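Long-range contacts in putative C39-like peptidase (Bacillus anthracis, PDB 3ERV), which is of unknown function but, from its family, is probably a papain-like cysteine peptidase related to the C39 peptidases: residues I33-L43 and Y191-L200; E45-A56 and K68-K76. One frame throughout, in Å; residues are numbered along the deposited sequence.

Contact 1. Residues I33-L43 and Y191-L200; sequences ILSNVPFIQQL and YIRDPLKDSL. With EDO (1,2-ethanediol), chain C.
Arg193 reaches across to the backbone of Val37, and Gln41 and Gln42 hold the turn that follows Arg193. The arrangement belongs to a probable papain-like (clan CA) peptidase fold. Asp194 OD1 accepts from His178 NE2, consistent with a Cys-His-Asp triad completed by Cys50.

The polar grip has two centres. Arg193 NE and NH2 both bond to Val37 O, each at 2.9 Å, and this oxygen lies in the guanidinium plane. The chain of Arg193 bends at its second torsion (chi2 -88°), folding the guanidinium over to Val37 O. Leu200 CD2 lies over the rim of one guanidinium face, 4.1 Å above the plane. At the other centre, Gln41 NE2 donates to Asp194 O (3.1 Å) and also to Ile40 O in its own segment. Lys197 N reaches Asp194 O from the opposite face of that carbonyl, closing the type I turn 194-197. Backbone Gln42 N bonds to Pro195 O at 2.9 Å. A water joins the same oxygen to Leu43 N.

The apolar contacts flank these bonds. Ile33 CD1 meets Tyr191 CB at 3.5 Å. Phe39 CB rests on Leu200 CD2. The Gln42 side chain lies against Leu196, with Gln42 CD 3.6 Å from Leu196 CG.

The Phe39 ring is met at its edge by polar atoms. Its plane is within 6° of the Asp198 carboxylate, whose OD1 approaches CZ. Lys197 O lies in the ring plane, 3.4 Å from Phe39 CE1.

Contact 2. Residues E45-A56 and K68-K76; sequences ELDRGCEVTSLA and KMKLANEIK
Lys68 NZ forms a salt bridge with Glu45 OE1 at 2.7 Å. The ammonium comes from above the carboxylate plane, 54° out of it. Lys68 has its CG between the backbone N and the carbonyl carbon (chi1 77°), and the chain beyond is extended. This carries NZ past Thr53 and Leu46 to the acid. The nitrogen has a second acceptor in Gln41 O, so it ties two loop positions to the start of helix 68-74.

Thr53 OG1 donates to Gly49 O at 2.6 Å. The same oxygen also accepts from Thr53 N, so two donors share the carbonyl of the N-cap residue. Lys68 CB and CD pass 3.9 Å from Thr53 OG1.

Helix 50-61 begins with Cys50, probably the nucleophile, as in papain-like peptidases. The axes of 50-56 and 68-74 come within 8.6 Å, their N-to-C directions 128° apart. Val52, Ala56 and Leu71 make an apolar interface between them. Val52 CB meets Leu71 CB at 3.9 Å. Leu71 CD1 lies against Ala56 CB at 3.6 Å and also touches Val52 O, which already accepts from Ala56 N. Leu46, in the turn before the helix, adds CD1 on Ala72 CB and CD2 near Met69 SD. That sulfur also touches Glu45 CB at 3.6 Å.

Overall arrangement
Contact 2 is buried, whereas contact 1 is partly buried and lies nearer the surface. Along the chain, contact 2 sits inside the loop closed by contact 1. Contact 1 joins an irregular segment to the end of strand 189-193 and its following turn; its polar bonds go to backbone carbonyls, beside apolar contacts. Contact 2 joins two helices, and the loop before the first, mainly by apolar side chains, with one salt bridge at its margin. The two touch where Lys68 NZ bonds to Gln41 O and where Gln42 packs on Cys50. The probable triad is divided between them: Cys50 is in contact 2 and Asp194 in contact 1, with His178 on strand 177-185.

Contact 1. Residues I33-L43 and Y191-L200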
# COMPACT_ATOMS: atom_id res chain seq x y z
N ILE A 33 -8.63 -12.22 -12.09
CA ILE A 33 -9.07 -11.60 -10.85
C ILE A 33 -9.15 -12.57 -9.66
O ILE A 33 -9.71 -13.66 -9.76
CB ILE A 33 -10.41 -10.88 -11.00
CG1 ILE A 33 -10.77 -10.21 -9.68
CG2 ILE A 33 -11.50 -11.87 -11.45
CD1 ILE A 33 -11.32 -8.85 -9.87
N LEU A 34 -8.57 -12.13 -8.53
CA LEU A 34 -8.55 -12.89 -7.30
C LEU A 34 -9.71 -12.34 -6.48
O LEU A 34 -9.52 -11.57 -5.51
CB LEU A 34 -7.21 -12.69 -6.58
CG LEU A 34 -5.94 -13.09 -7.34
CD1 LEU A 34 -4.72 -12.66 -6.56
CD2 LEU A 34 -5.85 -14.61 -7.66
N SER A 35 -10.91 -12.75 -6.86
CA SER A 35 -12.10 -12.10 -6.39
C SER A 35 -12.45 -12.51 -4.95
O SER A 35 -13.32 -11.92 -4.33
CB SER A 35 -13.26 -12.38 -7.36
OG SER A 35 -13.49 -13.78 -7.46
N ASN A 36 -11.73 -13.49 -4.39
CA ASN A 36 -12.00 -13.87 -2.99
C ASN A 36 -11.01 -13.37 -1.95
O ASN A 36 -11.02 -13.80 -0.76
CB ASN A 36 -12.31 -15.38 -2.84
CG ASN A 36 -13.70 -15.72 -3.35
OD1 ASN A 36 -14.48 -14.80 -3.71
ND2 ASN A 36 -14.06 -17.01 -3.35
N VAL A 37 -10.17 -12.44 -2.39
CA VAL A 37 -9.36 -11.66 -1.48
C VAL A 37 -10.37 -10.97 -0.55
O VAL A 37 -11.31 -10.32 -1.02
CB VAL A 37 -8.47 -10.60 -2.27
CG1 VAL A 37 -7.83 -9.54 -1.31
CG2 VAL A 37 -7.43 -11.34 -3.15
N PRO A 38 -10.18 -11.11 0.78
CA PRO A 38 -11.14 -10.53 1.74
C PRO A 38 -11.25 -9.00 1.61
O PRO A 38 -10.33 -8.35 1.17
CB PRO A 38 -10.53 -10.90 3.12
CG PRO A 38 -9.68 -12.03 2.89
CD PRO A 38 -9.17 -11.97 1.42
N PHE A 39 -12.40 -8.43 1.96
CA PHE A 39 -12.61 -7.01 1.80
C PHE A 39 -12.69 -6.41 3.20
O PHE A 39 -13.50 -6.84 4.01
CB PHE A 39 -13.89 -6.74 0.94
CG PHE A 39 -14.46 -5.34 1.07
CD1 PHE A 39 -14.01 -4.31 0.31
CD2 PHE A 39 -15.50 -5.09 1.98
CE1 PHE A 39 -14.56 -3.01 0.46
CE2 PHE A 39 -16.06 -3.81 2.13
CZ PHE A 39 -15.58 -2.77 1.36
N ILE A 40 -11.84 -5.41 3.45
CA ILE A 40 -11.85 -4.61 4.69
C ILE A 40 -11.81 -3.09 4.39
O ILE A 40 -11.18 -2.64 3.41
CB ILE A 40 -10.65 -4.97 5.62
CG1 ILE A 40 -10.50 -6.49 5.72
CG2 ILE A 40 -10.86 -4.37 7.05
CD1 ILE A 40 -9.20 -6.98 6.40
N GLN A 41 -12.49 -2.31 5.23
CA GLN A 41 -12.50 -0.86 5.13
C GLN A 41 -11.65 -0.32 6.28
O GLN A 41 -11.74 -0.86 7.37
CB GLN A 41 -13.95 -0.35 5.26
CG GLN A 41 -14.79 -0.58 3.98
CD GLN A 41 -14.21 0.12 2.73
OE1 GLN A 41 -14.63 1.24 2.37
NE2 GLN A 41 -13.22 -0.54 2.05
N GLN A 42 -10.85 0.74 6.04
CA GLN A 42 -10.08 1.34 7.14
C GLN A 42 -10.97 2.06 8.17
O GLN A 42 -10.71 2.00 9.38
CB GLN A 42 -8.97 2.26 6.62
CG GLN A 42 -9.44 3.53 5.85
CD GLN A 42 -8.29 4.22 5.13
OE1 GLN A 42 -7.76 3.70 4.17
NE2 GLN A 42 -7.90 5.39 5.61
N LEU A 43 -12.02 2.75 7.68
CA LEU A 43 -12.92 3.50 8.57
C LEU A 43 -13.94 2.57 9.11
O LEU A 43 -14.24 1.57 8.48
CB LEU A 43 -13.66 4.63 7.81
CG LEU A 43 -12.76 5.67 7.17
CD1 LEU A 43 -13.55 6.55 6.18
CD2 LEU A 43 -12.10 6.50 8.28
N TYR A 191 -8.09 -4.23 -11.27
CA TYR A 191 -9.12 -4.45 -10.28
C TYR A 191 -8.48 -4.39 -8.88
O TYR A 191 -7.45 -5.04 -8.64
CB TYR A 191 -9.79 -5.81 -10.54
CG TYR A 191 -10.47 -5.84 -11.90
CD1 TYR A 191 -11.82 -5.50 -12.02
CD2 TYR A 191 -9.77 -6.19 -13.05
CE1 TYR A 191 -12.45 -5.50 -13.26
CE2 TYR A 191 -10.39 -6.19 -14.30
CZ TYR A 191 -11.72 -5.85 -14.40
OH TYR A 191 -12.35 -5.86 -15.63
N ILE A 192 -9.06 -3.61 -7.98
CA ILE A 192 -8.44 -3.43 -6.68
C ILE A 192 -9.41 -3.63 -5.52
O ILE A 192 -10.64 -3.61 -5.70
CB ILE A 192 -7.81 -2.02 -6.57
CG1 ILE A 192 -8.91 -0.96 -6.63
CG2 ILE A 192 -6.74 -1.81 -7.67
CD1 ILE A 192 -8.40 0.46 -6.57
N ARG A 193 -8.82 -3.83 -4.33
CA ARG A 193 -9.51 -3.60 -3.05
C ARG A 193 -9.01 -2.26 -2.49
O ARG A 193 -7.81 -2.08 -2.24
CB ARG A 193 -9.21 -4.73 -2.04
CG ARG A 193 -9.83 -6.06 -2.38
CD ARG A 193 -11.25 -6.24 -1.85
NE ARG A 193 -11.62 -7.62 -2.16
CZ ARG A 193 -12.37 -8.01 -3.18
NH1 ARG A 193 -12.91 -7.09 -4.00
NH2 ARG A 193 -12.58 -9.32 -3.37
N ASP A 194 -9.93 -1.32 -2.33
CA ASP A 194 -9.60 0.00 -1.83
C ASP A 194 -10.22 0.20 -0.44
O ASP A 194 -11.46 0.28 -0.33
CB ASP A 194 -10.15 1.03 -2.81
CG ASP A 194 -9.74 2.43 -2.47
OD1 ASP A 194 -9.59 2.76 -1.26
OD2 ASP A 194 -9.55 3.20 -3.44
N PRO A 195 -9.37 0.29 0.61
CA PRO A 195 -9.85 0.35 2.00
C PRO A 195 -10.69 1.60 2.30
O PRO A 195 -11.31 1.67 3.36
CB PRO A 195 -8.56 0.33 2.85
CG PRO A 195 -7.45 0.73 1.91
CD PRO A 195 -7.89 0.38 0.51
N LEU A 196 -10.72 2.56 1.38
CA LEU A 196 -11.61 3.71 1.48
C LEU A 196 -12.85 3.65 0.58
O LEU A 196 -13.63 4.59 0.58
CB LEU A 196 -10.87 4.98 1.15
CG LEU A 196 -10.07 5.59 2.31
CD1 LEU A 196 -9.28 6.79 1.78
CD2 LEU A 196 -11.00 5.99 3.44
N LYS A 197 -13.04 2.60 -0.20
CA LYS A 197 -14.24 2.55 -1.04
C LYS A 197 -15.09 1.34 -0.71
O LYS A 197 -14.62 0.20 -0.78
CB LYS A 197 -13.89 2.51 -2.52
CG LYS A 197 -13.17 3.73 -3.04
CD LYS A 197 -12.54 3.40 -4.41
CE LYS A 197 -12.16 4.64 -5.17
NZ LYS A 197 -13.39 5.40 -5.42
N ASP A 198 -16.34 1.59 -0.39
CA ASP A 198 -17.22 0.53 0.10
C ASP A 198 -17.76 -0.39 -1.00
O ASP A 198 -18.97 -0.39 -1.27
CB ASP A 198 -18.39 1.16 0.85
CG ASP A 198 -18.96 0.24 1.90
OD1 ASP A 198 -18.54 -0.95 1.96
OD2 ASP A 198 -19.82 0.71 2.67
N SER A 199 -16.88 -1.19 -1.60
CA SER A 199 -17.30 -2.02 -2.73
C SER A 199 -16.29 -3.11 -3.11
O SER A 199 -15.07 -2.86 -3.14
CB SER A 199 -17.56 -1.12 -3.95
OG SER A 199 -17.64 -1.89 -5.13
N LEU A 200 -16.81 -4.29 -3.42
CA LEU A 200 -16.03 -5.39 -3.96
C LEU A 200 -15.68 -5.19 -5.40
O LEU A 200 -14.94 -5.97 -5.97
CB LEU A 200 -16.84 -6.67 -3.89
CG LEU A 200 -17.38 -6.89 -2.49
CD1 LEU A 200 -18.38 -8.02 -2.46
CD2 LEU A 200 -16.19 -7.18 -1.61
C1 EDO C . -15.56 -11.02 -1.98
O1 EDO C . -15.70 -12.22 -2.78
C2 EDO C . -14.33 -11.09 -1.07
O2 EDO C . -14.69 -11.35 0.29
O HOH W 1 -12.98 3.01 4.88

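Contact 2. Residues E45-A56 and K68-K76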
# COMPACT_ATOMS: atom_id res chain seq x y z
N GLU A 45 -12.44 3.06 12.30
CA GLU A 45 -11.34 2.99 13.29
C GLU A 45 -9.99 3.66 12.92
O GLU A 45 -9.30 4.18 13.78
CB GLU A 45 -11.08 1.53 13.66
CG GLU A 45 -12.33 0.87 14.12
CD GLU A 45 -13.13 0.16 13.04
OE1 GLU A 45 -13.05 0.42 11.81
OE2 GLU A 45 -13.87 -0.70 13.46
N LEU A 46 -9.63 3.66 11.65
CA LEU A 46 -8.28 4.08 11.23
C LEU A 46 -8.37 5.16 10.18
O LEU A 46 -8.45 4.82 9.00
CB LEU A 46 -7.50 2.89 10.66
CG LEU A 46 -7.23 1.70 11.61
CD1 LEU A 46 -6.28 0.69 10.94
CD2 LEU A 46 -6.59 2.25 12.94
N ASP A 47 -8.35 6.43 10.60
CA ASP A 47 -8.45 7.54 9.63
C ASP A 47 -7.32 7.46 8.63
O ASP A 47 -7.53 7.73 7.43
CB ASP A 47 -8.42 8.93 10.31
CG ASP A 47 -9.73 9.28 10.98
OD1 ASP A 47 -10.75 8.59 10.70
OD2 ASP A 47 -9.74 10.18 11.85
N ARG A 48 -6.14 7.03 9.10
CA ARG A 48 -5.04 6.88 8.18
C ARG A 48 -4.57 5.43 8.07
O ARG A 48 -3.37 5.15 8.07
CB ARG A 48 -3.84 7.77 8.55
CG ARG A 48 -4.12 9.25 8.36
CD ARG A 48 -2.89 10.15 8.60
NE ARG A 48 -3.28 11.57 8.68
CZ ARG A 48 -3.66 12.21 9.79
NH1 ARG A 48 -3.68 11.60 10.99
NH2 ARG A 48 -4.01 13.51 9.73
N GLY A 49 -5.52 4.51 7.96
CA GLY A 49 -5.16 3.11 7.91
C GLY A 49 -5.11 2.39 6.56
O GLY A 49 -5.18 1.18 6.54
N CYS A 50 -4.98 3.11 5.45
CA CYS A 50 -5.00 2.45 4.13
C CYS A 50 -3.86 1.41 3.96
O CYS A 50 -4.09 0.33 3.46
CB CYS A 50 -5.00 3.45 2.96
SG CYS A 50 -3.53 4.52 2.81
N GLU A 51 -2.63 1.75 4.34
CA GLU A 51 -1.56 0.73 4.24
C GLU A 51 -1.73 -0.52 5.11
O GLU A 51 -1.58 -1.68 4.64
CB GLU A 51 -0.19 1.37 4.53
CG GLU A 51 0.10 2.63 3.71
CD GLU A 51 -0.17 3.97 4.40
OE1 GLU A 51 -0.94 4.04 5.38
OE2 GLU A 51 0.36 5.01 3.88
N VAL A 52 -2.03 -0.31 6.39
CA VAL A 52 -2.18 -1.48 7.26
C VAL A 52 -3.46 -2.28 6.91
O VAL A 52 -3.52 -3.49 7.14
CB VAL A 52 -2.12 -1.16 8.79
CG1 VAL A 52 -0.75 -0.54 9.19
CG2 VAL A 52 -3.33 -0.28 9.28
N THR A 53 -4.47 -1.59 6.40
CA THR A 53 -5.72 -2.27 6.06
C THR A 53 -5.56 -3.14 4.81
O THR A 53 -6.08 -4.26 4.78
CB THR A 53 -6.92 -1.27 5.93
OG1 THR A 53 -7.07 -0.55 7.16
CG2 THR A 53 -8.21 -2.02 5.66
N SER A 54 -4.85 -2.62 3.77
CA SER A 54 -4.47 -3.40 2.58
C SER A 54 -3.56 -4.60 2.93
O SER A 54 -3.71 -5.72 2.40
CB SER A 54 -3.72 -2.51 1.56
OG SER A 54 -4.54 -1.43 1.05
N LEU A 55 -2.61 -4.33 3.80
CA LEU A 55 -1.77 -5.36 4.31
C LEU A 55 -2.60 -6.42 5.04
O LEU A 55 -2.36 -7.59 4.83
CB LEU A 55 -0.65 -4.80 5.22
CG LEU A 55 0.30 -5.93 5.67
CD1 LEU A 55 1.06 -6.57 4.47
CD2 LEU A 55 1.30 -5.43 6.78
N ALA A 56 -3.59 -6.02 5.85
CA ALA A 56 -4.45 -6.99 6.51
C ALA A 56 -5.19 -7.94 5.54
O ALA A 56 -5.13 -9.18 5.68
CB ALA A 56 -5.42 -6.27 7.51
N LYS A 68 -6.74 -5.34 11.02
CA LYS A 68 -6.14 -4.05 10.80
C LYS A 68 -5.71 -3.32 12.09
O LYS A 68 -4.78 -2.53 12.04
CB LYS A 68 -7.09 -3.17 10.00
CG LYS A 68 -8.26 -2.59 10.82
CD LYS A 68 -9.39 -2.07 9.87
CE LYS A 68 -10.39 -1.25 10.67
NZ LYS A 68 -11.72 -1.16 10.04
N MET A 69 -6.40 -3.54 13.22
CA MET A 69 -6.06 -2.86 14.47
C MET A 69 -4.74 -3.38 15.05
O MET A 69 -3.93 -2.62 15.62
CB MET A 69 -7.19 -3.01 15.52
CG MET A 69 -8.62 -2.49 15.04
SD MET A 69 -8.51 -0.75 14.58
CE MET A 69 -7.77 -0.08 16.10
N LYS A 70 -4.51 -4.68 14.94
CA LYS A 70 -3.24 -5.22 15.42
C LYS A 70 -2.10 -4.68 14.55
O LYS A 70 -1.04 -4.30 15.04
CB LYS A 70 -3.27 -6.76 15.42
CG LYS A 70 -1.98 -7.39 15.96
CD LYS A 70 -2.33 -8.60 16.89
CE LYS A 70 -1.11 -9.37 17.42
NZ LYS A 70 -0.35 -10.07 16.33
N LEU A 71 -2.32 -4.63 13.25
CA LEU A 71 -1.28 -4.15 12.34
C LEU A 71 -1.01 -2.65 12.55
O LEU A 71 0.15 -2.18 12.42
CB LEU A 71 -1.67 -4.42 10.86
CG LEU A 71 -1.79 -5.92 10.53
CD1 LEU A 71 -2.19 -6.06 9.08
CD2 LEU A 71 -0.45 -6.66 10.78
N ALA A 72 -2.09 -1.92 12.85
CA ALA A 72 -1.96 -0.50 13.13
C ALA A 72 -1.13 -0.24 14.40
O ALA A 72 -0.41 0.77 14.48
CB ALA A 72 -3.31 0.14 13.27
N ASN A 73 -1.21 -1.12 15.39
CA ASN A 73 -0.40 -0.93 16.55
C ASN A 73 1.04 -1.37 16.29
O ASN A 73 1.98 -0.80 16.85
CB ASN A 73 -0.98 -1.68 17.75
CG ASN A 73 -0.20 -1.40 19.00
OD1 ASN A 73 0.21 -2.31 19.69
ND2 ASN A 73 0.03 -0.12 19.29
N GLU A 74 1.22 -2.38 15.44
CA GLU A 74 2.54 -2.99 15.22
C GLU A 74 3.45 -2.30 14.23
O GLU A 74 4.65 -2.47 14.29
CB GLU A 74 2.38 -4.48 14.88
CG GLU A 74 1.94 -5.30 16.14
CD GLU A 74 1.57 -6.74 15.78
OE1 GLU A 74 1.47 -7.06 14.56
OE2 GLU A 74 1.37 -7.57 16.72
N ILE A 75 2.87 -1.56 13.29
CA ILE A 75 3.65 -0.86 12.31
C ILE A 75 4.62 0.07 13.02
O ILE A 75 4.26 0.72 13.99
CB ILE A 75 2.79 -0.08 11.28
CG1 ILE A 75 3.69 0.49 10.19
CG2 ILE A 75 2.05 1.06 11.92
CD1 ILE A 75 4.08 -0.46 9.15
N LYS A 76 5.87 0.08 12.56
CA LYS A 76 6.86 0.99 13.15
C LYS A 76 6.40 2.44 12.91
O LYS A 76 5.88 2.78 11.83
CB LYS A 76 8.21 0.70 12.52
CG LYS A 76 9.36 1.67 12.90
CD LYS A 76 10.69 1.17 12.31
CE LYS A 76 11.93 1.94 12.85
NZ LYS A 76 13.19 1.19 12.49